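Local coordinates for cytochrome P450 (Rhodococcus erythropolis, PDB 3WEC), which is a heme monooxygenase that hydroxylates the quinoline nitrogen of aurachin alkaloids, a step essential for their antibiotic activity, at residues D96-M101 and T109-L114. Residues are numbered along the deposited sequence; the frame is centred on the assembly and turned at random.
With HEM (protoporphyrin IX containing Fe), chain B.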
loop_
_atom_site.group_PDB
_atom_site.type_symbol
_atom_site.label_atom_id
_atom_site.label_comp_id
_atom_site.label_asym_id
_atom_site.label_seq_id
_atom_site.Cartn_x
_atom_site.Cartn_y
_atom_site.Cartn_z
ATOM N N ASP A 96 5.788 18.721 9.401
ATOM C CA ASP A 96 5.043 17.781 10.256
ATOM C C ASP A 96 4.519 16.530 9.491
ATOM O O ASP A 96 3.420 16.536 8.925
ATOM C CB ASP A 96 3.895 18.532 10.960
ATOM C CG ASP A 96 3.478 17.890 12.278
ATOM O OD1 ASP A 96 4.090 16.877 12.680
ATOM O OD2 ASP A 96 2.528 18.401 12.909
ATOM N N ALA A 97 5.320 15.464 9.487
ATOM C CA ALA A 97 4.904 14.175 8.925
ATOM C C ALA A 97 4.200 13.292 9.959
ATOM O O ALA A 97 3.801 12.151 9.665
ATOM C CB ALA A 97 6.101 13.440 8.332
ATOM N N ARG A 98 4.043 13.834 11.161
ATOM C CA ARG A 98 3.589 13.070 12.321
ATOM C C ARG A 98 2.211 12.386 12.170
ATOM O O ARG A 98 2.105 11.168 12.355
ATOM C CB ARG A 98 3.601 13.949 13.575
ATOM C CG ARG A 98 4.925 14.074 14.314
ATOM C CD ARG A 98 4.673 14.833 15.602
ATOM N NE ARG A 98 3.479 14.339 16.323
ATOM C CZ ARG A 98 2.291 14.961 16.399
ATOM N NH1 ARG A 98 2.082 16.130 15.796
ATOM N NH2 ARG A 98 1.294 14.402 17.075
ATOM N N PRO A 99 1.151 13.158 11.852
ATOM C CA PRO A 99 -0.112 12.434 11.802
ATOM C C PRO A 99 -0.213 11.472 10.600
ATOM O O PRO A 99 -1.258 10.842 10.418
ATOM C CB PRO A 99 -1.171 13.554 11.753
ATOM C CG PRO A 99 -0.450 14.809 12.164
ATOM C CD PRO A 99 0.954 14.611 11.667
ATOM N N PHE A 100 0.879 11.339 9.837
ATOM C CA PHE A 100 0.987 10.341 8.769
ATOM C C PHE A 100 1.630 9.002 9.203
ATOM O O PHE A 100 1.935 8.135 8.353
ATOM C CB PHE A 100 1.759 10.914 7.561
ATOM C CG PHE A 100 1.058 12.044 6.861
ATOM C CD1 PHE A 100 -0.336 12.147 6.870
ATOM C CD2 PHE A 100 1.796 12.999 6.159
ATOM C CE1 PHE A 100 -0.972 13.194 6.214
ATOM C CE2 PHE A 100 1.164 14.042 5.491
ATOM C CZ PHE A 100 -0.218 14.140 5.518
ATOM N N MET A 101 1.863 8.848 10.515
ATOM C CA MET A 101 2.479 7.632 11.073
ATOM C C MET A 101 3.898 7.403 10.569
ATOM O O MET A 101 4.434 6.306 10.739
ATOM C CB MET A 101 1.643 6.378 10.741
ATOM C CG MET A 101 0.153 6.448 11.046
ATOM S SD MET A 101 -0.331 6.081 12.732
ATOM C CE MET A 101 -2.068 6.530 12.675
ATOM N N THR A 109 3.033 5.891 18.947
ATOM C CA THR A 109 2.235 5.148 19.925
ATOM C C THR A 109 0.920 5.848 20.256
ATOM O O THR A 109 -0.151 5.234 20.202
ATOM C CB THR A 109 3.051 4.899 21.219
ATOM O OG1 THR A 109 4.302 4.282 20.878
ATOM C CG2 THR A 109 2.267 4.002 22.251
ATOM N N ARG A 110 0.992 7.139 20.578
ATOM C CA ARG A 110 -0.226 7.937 20.880
ATOM C C ARG A 110 -1.160 7.973 19.676
ATOM O O ARG A 110 -2.327 7.648 19.793
ATOM C CB ARG A 110 0.087 9.374 21.351
ATOM C CG ARG A 110 -1.092 10.346 21.170
ATOM C CD ARG A 110 -0.825 11.774 21.708
ATOM N NE ARG A 110 -1.975 12.675 21.558
ATOM C CZ ARG A 110 -2.236 13.342 20.430
ATOM N NH1 ARG A 110 -1.417 13.213 19.393
ATOM N NH2 ARG A 110 -3.311 14.130 20.334
ATOM N N LEU A 111 -0.640 8.368 18.530
ATOM C CA LEU A 111 -1.458 8.495 17.304
ATOM C C LEU A 111 -2.086 7.158 16.859
ATOM O O LEU A 111 -3.273 7.116 16.511
ATOM C CB LEU A 111 -0.619 9.098 16.196
ATOM C CG LEU A 111 -0.271 10.600 16.344
ATOM C CD1 LEU A 111 0.952 10.966 15.498
ATOM C CD2 LEU A 111 -1.484 11.474 15.960
ATOM N N ARG A 112 -1.306 6.072 16.931
ATOM C CA ARG A 112 -1.747 4.735 16.537
ATOM C C ARG A 112 -2.900 4.260 17.364
ATOM O O ARG A 112 -3.836 3.673 16.827
ATOM C CB ARG A 112 -0.612 3.688 16.712
ATOM C CG ARG A 112 -1.033 2.272 16.380
ATOM C CD ARG A 112 -1.138 2.006 14.887
ATOM N NE ARG A 112 -1.419 0.585 14.654
ATOM C CZ ARG A 112 -1.023 -0.126 13.599
ATOM N NH1 ARG A 112 -0.283 0.425 12.638
ATOM N NH2 ARG A 112 -1.358 -1.402 13.517
ATOM N N GLY A 113 -2.775 4.414 18.689
ATOM C CA GLY A 113 -3.790 3.956 19.602
ATOM C C GLY A 113 -5.120 4.658 19.407
ATOM O O GLY A 113 -6.164 4.015 19.349
ATOM N N LEU A 114 -5.080 5.982 19.291
ATOM C CA LEU A 114 -6.290 6.755 19.123
ATOM C C LEU A 114 -6.917 6.442 17.750
ATOM O O LEU A 114 -8.094 6.137 17.666
ATOM C CB LEU A 114 -5.985 8.267 19.255
ATOM C CG LEU A 114 -5.457 8.717 20.614
ATOM C CD1 LEU A 114 -5.015 10.188 20.665
ATOM C CD2 LEU A 114 -6.515 8.418 21.664
HETATM C CHA HEM B . 1.173 0.926 6.686
HETATM C CHB HEM B . 0.888 -2.432 3.033
HETATM C CHC HEM B . -3.929 -1.582 2.620
HETATM C CHD HEM B . -3.566 1.964 6.196
HETATM C C1A HEM B . 1.439 -0.049 5.652
HETATM C C2A HEM B . 2.843 -0.466 5.331
HETATM C C3A HEM B . 2.725 -1.444 4.275
HETATM C C4A HEM B . 1.286 -1.503 4.032
HETATM C CMA HEM B . 3.866 -2.212 3.568
HETATM C CAA HEM B . 4.205 -0.084 5.925
HETATM C CBA HEM B . 4.367 -1.064 7.102
HETATM C CGA HEM B . 5.791 -1.025 7.688
HETATM O O1A HEM B . 6.528 -0.001 7.571
HETATM O O2A HEM B . 6.189 -2.032 8.340
HETATM C C1B HEM B . -0.507 -2.458 2.600
HETATM C C2B HEM B . -0.903 -3.477 1.632
HETATM C C3B HEM B . -2.304 -3.175 1.515
HETATM C C4B HEM B . -2.560 -2.056 2.414
HETATM C CMB HEM B . -0.119 -4.517 0.881
HETATM C CAB HEM B . -3.217 -3.928 0.616
HETATM C CBB HEM B . -4.072 -3.270 -0.126
HETATM C C1C HEM B . -4.265 -0.566 3.593
HETATM C C2C HEM B . -5.589 0.055 3.658
HETATM C C3C HEM B . -5.444 1.090 4.704
HETATM C C4C HEM B . -4.077 1.054 5.184
HETATM C CMC HEM B . -6.769 -0.331 2.810
HETATM C CAC HEM B . -6.453 2.081 5.203
HETATM C CBC HEM B . -7.733 1.987 4.925
HETATM C C1D HEM B . -2.162 2.043 6.620
HETATM C C2D HEM B . -1.783 2.895 7.744
HETATM C C3D HEM B . -0.345 2.611 7.908
HETATM C C4D HEM B . -0.110 1.569 6.895
HETATM C CMD HEM B . -2.655 3.890 8.476
HETATM C CAD HEM B . 0.622 3.229 8.878
HETATM C CBD HEM B . 0.728 2.246 10.068
HETATM C CGD HEM B . 1.645 2.726 11.143
HETATM O O1D HEM B . 1.321 2.443 12.332
HETATM O O2D HEM B . 2.685 3.391 10.825
HETATM N NA HEM B . 0.399 -0.771 4.927
HETATM N NB HEM B . -1.477 -1.651 3.126
HETATM N NC HEM B . -3.356 -0.018 4.547
HETATM N ND HEM B . -1.185 1.215 6.149
HETATM FE FE HEM B . -1.438 -0.138 4.565
HETATM O O HOH W 1 -0.903 1.230 2.570
#
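Arg-110 NH1 approaches the Arg-98 guanidinium edge-on, close to its plane, 3.8 Å from Arg-98 NH2; the two guanidinium planes are 37° apart. Leu-114 CD1 sits over one face of the Arg-110 group, displaced toward the rim. Glu-242 forms a salt bridge with both arginines, and Asp-236 adds one at Arg-110 NE, so their proximity is consistent with a shared anionic partner. The third guanidinium, of Arg-112, meets the heme propionate edge-on: NH1 donates to HEM O1D at 2.6 Å, with an N-H...O angle of 140°. A bend at chi2 (76°) turns this chain toward the carboxylate, and NH2 bonds His-360 O.

Between these polar ends, Leu-111 points from helix 107-121 toward the 3-10 turn 98-100, its CD1 3.4 Å from Arg-98 O and 4.1 Å from Pro-99 CA. Met-101, bent at chi2, brings CE within 4.1 Å of Leu-111 O, while its CB lies 3.2 Å from HEM O2D. No hydrogen bond links the two segments directly. Van der Waals contacts of the Leu-111 and Met-101 methyls with backbone atoms, plus Glu-242 and the heme as shared partners, join this loop to the P450 C helix, whose Arg-112 would partly offset this propionate's charge.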